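Local atomic coordinates of putative uncharacterized protein lp_3323 (Lactobacillus plantarum, PDB entry 3DC7), a protein that is of unknown function but probably hydrolyses esters in the manner of GDSL-like lipases and acylhydrolases. Residues A[35-40]-A[201-206]; A[134-139]-A[177-182]. One frame throughout, in Å; residues are numbered along the deposited sequence.

Interaction 1: residues A[35-40]-A[201-206]. With SO4 (sulfate ion), chain D.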
loop_
_atom_site.group_PDB
_atom_site.type_symbol
_atom_site.label_atom_id
_atom_site.label_comp_id
_atom_site.label_asym_id
_atom_site.label_seq_id
_atom_site.Cartn_x
_atom_site.Cartn_y
_atom_site.Cartn_z
ATOM N N ASN A 35 24.313 13.987 -15.576
ATOM C CA ASN A 35 25.627 14.305 -15.000
ATOM C C ASN A 35 26.105 13.422 -13.821
ATOM O O ASN A 35 26.902 13.866 -12.979
ATOM C CB ASN A 35 25.692 15.810 -14.627
ATOM C CG ASN A 35 24.696 16.218 -13.507
ATOM O OD1 ASN A 35 24.416 15.444 -12.575
ATOM N ND2 ASN A 35 24.187 17.458 -13.590
ATOM N N GLY A 36 25.658 12.170 -13.784
ATOM C CA GLY A 36 25.757 11.353 -12.567
ATOM C C GLY A 36 27.064 10.650 -12.249
ATOM O O GLY A 36 27.939 10.511 -13.106
ATOM N N LEU A 37 27.174 10.204 -10.995
ATOM C CA LEU A 37 28.268 9.336 -10.525
ATOM C C LEU A 37 28.109 7.882 -10.984
ATOM O O LEU A 37 29.082 7.131 -11.050
ATOM C CB LEU A 37 28.336 9.367 -9.001
ATOM C CG LEU A 37 28.911 10.635 -8.377
ATOM C CD1 LEU A 37 28.148 10.974 -7.104
ATOM C CD2 LEU A 37 30.399 10.461 -8.131
ATOM N N ALA A 38 26.866 7.492 -11.258
ATOM C CA ALA A 38 26.543 6.222 -11.872
ATOM C C ALA A 38 26.380 6.483 -13.360
ATOM O O ALA A 38 25.739 7.457 -13.756
ATOM C CB ALA A 38 25.257 5.674 -11.291
ATOM N N THR A 39 26.957 5.623 -14.186
ATOM C CA THR A 39 26.893 5.825 -15.629
ATOM C C THR A 39 25.580 5.358 -16.253
ATOM O O THR A 39 25.188 5.876 -17.296
ATOM C CB THR A 39 28.101 5.192 -16.363
ATOM O OG1 THR A 39 28.206 3.805 -16.024
ATOM C CG2 THR A 39 29.404 5.910 -15.969
ATOM N N VAL A 40 24.906 4.395 -15.612
ATOM C CA VAL A 40 23.673 3.812 -16.147
ATOM C C VAL A 40 22.518 3.937 -15.148
ATOM O O VAL A 40 22.464 3.211 -14.159
ATOM C CB VAL A 40 23.855 2.327 -16.542
ATOM C CG1 VAL A 40 22.594 1.805 -17.230
ATOM C CG2 VAL A 40 25.079 2.147 -17.450
ATOM N N THR A 201 26.522 6.368 0.265
ATOM C CA THR A 201 25.356 6.313 1.173
ATOM C C THR A 201 24.209 7.257 0.819
ATOM O O THR A 201 23.268 7.391 1.598
ATOM C CB THR A 201 25.694 6.453 2.694
ATOM O OG1 THR A 201 25.829 7.841 3.054
ATOM C CG2 THR A 201 26.943 5.651 3.084
ATOM N N LEU A 202 24.286 7.899 -0.349
ATOM C CA LEU A 202 23.194 8.734 -0.856
ATOM C C LEU A 202 22.792 8.386 -2.305
ATOM O O LEU A 202 21.616 8.126 -2.582
ATOM C CB LEU A 202 23.530 10.224 -0.705
ATOM C CG LEU A 202 22.649 11.236 -1.466
ATOM C CD1 LEU A 202 21.235 11.324 -0.932
ATOM C CD2 LEU A 202 23.282 12.632 -1.485
ATOM N N HIS A 203 23.764 8.384 -3.218
ATOM C CA HIS A 203 23.501 8.112 -4.627
ATOM C C HIS A 203 23.583 6.623 -4.893
ATOM O O HIS A 203 24.526 5.984 -4.464
ATOM C CB HIS A 203 24.511 8.834 -5.528
ATOM C CG HIS A 203 24.531 10.315 -5.341
ATOM N ND1 HIS A 203 23.548 11.140 -5.839
ATOM C CD2 HIS A 203 25.410 11.120 -4.702
ATOM C CE1 HIS A 203 23.819 12.392 -5.508
ATOM N NE2 HIS A 203 24.947 12.405 -4.819
ATOM N N PRO A 204 22.589 6.062 -5.599
ATOM C CA PRO A 204 22.726 4.679 -6.029
ATOM C C PRO A 204 23.869 4.543 -7.022
ATOM O O PRO A 204 24.116 5.461 -7.804
ATOM C CB PRO A 204 21.389 4.391 -6.726
ATOM C CG PRO A 204 20.451 5.395 -6.223
ATOM C CD PRO A 204 21.290 6.629 -5.998
ATOM N N ASN A 205 24.593 3.434 -6.956
ATOM C CA ASN A 205 25.534 3.099 -8.013
ATOM C C ASN A 205 24.782 2.374 -9.153
ATOM O O ASN A 205 23.552 2.364 -9.171
ATOM C CB ASN A 205 26.693 2.273 -7.441
ATOM C CG ASN A 205 26.234 0.939 -6.879
ATOM O OD1 ASN A 205 25.127 0.484 -7.169
ATOM N ND2 ASN A 205 27.078 0.310 -6.066
ATOM N N ASN A 206 25.498 1.764 -10.092
ATOM C CA ASN A 206 24.844 1.030 -11.177
ATOM C C ASN A 206 24.006 -0.162 -10.732
ATOM O O ASN A 206 22.941 -0.415 -11.299
ATOM C CB ASN A 206 25.852 0.566 -12.229
ATOM C CG ASN A 206 26.382 1.706 -13.073
ATOM O OD1 ASN A 206 25.950 2.856 -12.962
ATOM N ND2 ASN A 206 27.317 1.384 -13.941
HETATM S S SO4 D . 29.213 2.118 -10.693
HETATM O O1 SO4 D . 28.859 0.702 -10.624
HETATM O O2 SO4 D . 28.129 2.966 -10.197
HETATM O O3 SO4 D . 30.417 2.308 -9.879
HETATM O O4 SO4 D . 29.469 2.500 -12.083
HETATM O O HOH W 1 22.588 0.332 -13.715
#
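Asn-206 reaches the 35-40 loop through both ends of its side-chain amide. OD1 accepts from Val-40 N at 3.2 Å; the bond is nearly straight (167°), with the donor above the carbonyl plane. ND2 donates to Thr-39 OG1, a weak bond at 3.3 Å. Thr-39 presents that hydroxyl because OG1 stands between its own backbone N and carbonyl carbon (chi1 55°). An amide suits the place, pairing an acceptor for a loop N-H with a donor for a hydroxyl. A water donates to Val-40 O (2.9 Å) and to Asn-206 O (2.6 Å), satisfying one carbonyl of each segment. Asn-206 N, in the first turn of helix 206-223, gives its hydrogen to O2 of a sulfate, probably from the crystallisation liquor, at 2.9 Å. Just before it, Asn-205 is the N-cap: OD1 accepts from Gly-208 N, while ND2 donates to Ile-196 O. The sequence from Asp-200 to His-203 matches the DxxH block of SGNH hydrolases, whose Asp and His join a serine in the catalytic triad; the contact of His-203 with Ser-30 is consistent with this. Leu-37 CD1 meets His-203 CD2 at 3.6 Å, the two side chains crossing at about a right angle, while Leu-202 CG lies over the centre of one imidazole face. Ala-38, small enough for close approach, brings CB to 3.7 Å from Pro-204 O.

Interaction 2: residues A[134-139]-A[177-182]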
loop_
_atom_site.group_PDB
_atom_site.type_symbol
_atom_site.label_atom_id
_atom_site.label_comp_id
_atom_site.label_asym_id
_atom_site.label_seq_id
_atom_site.Cartn_x
_atom_site.Cartn_y
_atom_site.Cartn_z
ATOM N N PHE A 134 4.926 9.424 -8.522
ATOM C CA PHE A 134 5.906 10.049 -7.645
ATOM C C PHE A 134 6.786 8.984 -7.028
ATOM O O PHE A 134 6.283 8.011 -6.464
ATOM C CB PHE A 134 5.205 10.842 -6.540
ATOM C CG PHE A 134 5.096 12.306 -6.829
ATOM C CD1 PHE A 134 5.707 13.233 -5.998
ATOM C CD2 PHE A 134 4.399 12.761 -7.949
ATOM C CE1 PHE A 134 5.619 14.595 -6.264
ATOM C CE2 PHE A 134 4.311 14.122 -8.227
ATOM C CZ PHE A 134 4.921 15.036 -7.384
ATOM N N ILE A 135 8.098 9.165 -7.149
ATOM C CA ILE A 135 9.067 8.224 -6.587
ATOM C C ILE A 135 9.825 8.921 -5.460
ATOM O O ILE A 135 10.412 9.976 -5.675
ATOM C CB ILE A 135 10.060 7.708 -7.660
ATOM C CG1 ILE A 135 9.301 7.107 -8.858
ATOM C CG2 ILE A 135 10.973 6.681 -7.058
ATOM C CD1 ILE A 135 10.126 7.024 -10.114
ATOM N N SER A 136 9.798 8.348 -4.260
ATOM C CA SER A 136 10.619 8.883 -3.162
ATOM C C SER A 136 11.793 7.956 -2.834
ATOM O O SER A 136 11.687 6.735 -2.967
ATOM C CB SER A 136 9.769 9.153 -1.929
ATOM O OG SER A 136 9.190 7.959 -1.443
ATOM N N ALA A 137 12.897 8.547 -2.388
ATOM C CA ALA A 137 14.197 7.878 -2.305
ATOM C C ALA A 137 14.371 6.877 -1.179
ATOM O O ALA A 137 13.677 6.912 -0.170
ATOM C CB ALA A 137 15.306 8.914 -2.234
ATOM N N ILE A 138 15.331 5.983 -1.388
ATOM C CA ILE A 138 15.873 5.077 -0.374
ATOM C C ILE A 138 16.343 5.842 0.880
ATOM O O ILE A 138 16.810 6.992 0.783
ATOM C CB ILE A 138 17.031 4.256 -0.997
ATOM C CG1 ILE A 138 16.485 3.412 -2.159
ATOM C CG2 ILE A 138 17.737 3.354 0.045
ATOM C CD1 ILE A 138 17.461 3.221 -3.275
ATOM N N HIS A 139 16.168 5.208 2.042
ATOM C CA HIS A 139 16.719 5.679 3.317
ATOM C C HIS A 139 18.220 5.874 3.134
ATOM O O HIS A 139 18.927 4.940 2.761
ATOM C CB HIS A 139 16.459 4.646 4.431
ATOM C CG HIS A 139 16.586 5.195 5.824
ATOM N ND1 HIS A 139 17.679 5.925 6.249
ATOM C CD2 HIS A 139 15.764 5.104 6.895
ATOM C CE1 HIS A 139 17.515 6.278 7.513
ATOM N NE2 HIS A 139 16.364 5.788 7.930
ATOM N N HIS A 177 2.076 6.612 -5.706
ATOM C CA HIS A 177 3.327 6.909 -5.034
ATOM C C HIS A 177 4.112 5.631 -4.862
ATOM O O HIS A 177 3.669 4.734 -4.168
ATOM C CB HIS A 177 3.076 7.592 -3.675
ATOM C CG HIS A 177 4.304 7.705 -2.816
ATOM N ND1 HIS A 177 4.291 7.454 -1.460
ATOM C CD2 HIS A 177 5.587 8.024 -3.123
ATOM C CE1 HIS A 177 5.505 7.622 -0.966
ATOM N NE2 HIS A 177 6.313 7.967 -1.955
ATOM N N LEU A 178 5.268 5.557 -5.515
ATOM C CA LEU A 178 6.198 4.453 -5.339
ATOM C C LEU A 178 7.271 4.830 -4.312
ATOM O O LEU A 178 8.124 5.689 -4.575
ATOM C CB LEU A 178 6.851 4.090 -6.679
ATOM C CG LEU A 178 8.043 3.116 -6.702
ATOM C CD1 LEU A 178 7.748 1.801 -5.994
ATOM C CD2 LEU A 178 8.444 2.842 -8.139
ATOM N N SER A 179 7.234 4.185 -3.152
ATOM C CA SER A 179 8.168 4.508 -2.083
ATOM C C SER A 179 9.353 3.561 -2.079
ATOM O O SER A 179 9.247 2.447 -1.551
ATOM C CB SER A 179 7.463 4.442 -0.736
ATOM O OG SER A 179 8.408 4.580 0.310
ATOM N N LEU A 180 10.476 3.983 -2.674
ATOM C CA LEU A 180 11.712 3.173 -2.602
ATOM C C LEU A 180 12.185 3.090 -1.158
ATOM O O LEU A 180 12.822 2.126 -0.743
ATOM C CB LEU A 180 12.820 3.751 -3.472
ATOM C CG LEU A 180 12.557 3.899 -4.965
ATOM C CD1 LEU A 180 13.794 4.466 -5.622
ATOM C CD2 LEU A 180 12.175 2.551 -5.585
ATOM N N TYR A 181 11.859 4.128 -0.401
ATOM C CA TYR A 181 12.083 4.163 1.034
ATOM C C TYR A 181 11.554 2.883 1.724
ATOM O O TYR A 181 12.323 2.198 2.402
ATOM C CB TYR A 181 11.453 5.431 1.637
ATOM C CG TYR A 181 11.844 5.686 3.069
ATOM C CD1 TYR A 181 11.123 5.113 4.124
ATOM C CD2 TYR A 181 12.941 6.491 3.380
ATOM C CE1 TYR A 181 11.494 5.338 5.453
ATOM C CE2 TYR A 181 13.307 6.726 4.693
ATOM C CZ TYR A 181 12.582 6.145 5.728
ATOM O OH TYR A 181 12.946 6.376 7.039
ATOM N N ARG A 182 10.270 2.568 1.514
ATOM C CA ARG A 182 9.584 1.421 2.151
ATOM C C ARG A 182 9.841 0.051 1.528
ATOM O O ARG A 182 9.764 -0.966 2.225
ATOM C CB ARG A 182 8.057 1.592 2.114
ATOM C CG ARG A 182 7.503 2.752 2.878
ATOM C CD ARG A 182 6.102 2.433 3.401
ATOM N NE ARG A 182 5.743 3.366 4.469
ATOM C CZ ARG A 182 4.959 3.077 5.506
ATOM N NH1 ARG A 182 4.442 1.859 5.648
ATOM N NH2 ARG A 182 4.705 4.013 6.420
HETATM O O HOH W 2 15.051 2.397 2.227
#
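The imidazole of His-177 meets the neighbouring strand with its edge: NE2 donates to Ser-136 OG at 2.9 Å, close to the ring plane, and Phe-134 O lies beside CD2 at 3.4 Å. Over one face, offset toward the rim, sits Ser-179 N. A chi1 of 170° puts CG anti to the backbone N, and the ring N-H is long enough in reach to find the short serine hydroxyl. With an alanine at His-177 the NE2 bond is gone, and Ser-136 OG, left with Glu-163, would probably be less firmly fixed in its rotation. Farther along, the side chains of His-139 and Tyr-181 run side by side, their ring planes 20° apart and slid so that they barely overlap. Ala-137 O approaches the tyrosine edge in plane, and Tyr-181 OH is hydrogen-bonded to Asp-172 of the second subunit. The segments join parallel strands 132-136 and 177-179, connected through helix 159-173 in a beta-alpha-beta crossover of the alpha/beta SGNH fold. Leu-178 N donates to Phe-134 O at 2.8 Å, and Ser-136 N returns a bond to Leu-178 O. Strand then gives way to helix at Ser-179, an apt N-cap whose hydroxyl OG accepts from Arg-182 N at 3.0 Å and is itself bonded to Glu-163. Ile-135 and Leu-178 share the apolar sheet face; past the strand ends Leu-180, from the helix, packs its CG on Ile-135 CG2 at 3.8 Å and its CB on Ile-138 CG1. A water accepts from His-139 N and donates to Tyr-181 O.

Interaction 2 belongs to the interior, its centre about 7 Å from that of the chain, whereas the centre of interaction 1 lies about 14 Å out and the contact is only partly buried. Along the sequence the second is nested within the loop closed by the first. They hold different elements: two neighbouring strands and the start of a helix in 134-139 with 177-182, two loops leading into helices in 35-40 with 201-206. Interaction 2 adds a buried polar cluster to backbone bonds and apolar packing; interaction 1 relies on one amide side chain. A water bridges in both. Their centres are about 16 Å apart and their nearest atoms about 5 Å; a backbone hydrogen bond joins Thr-201 to Gly-141, close after 134-139.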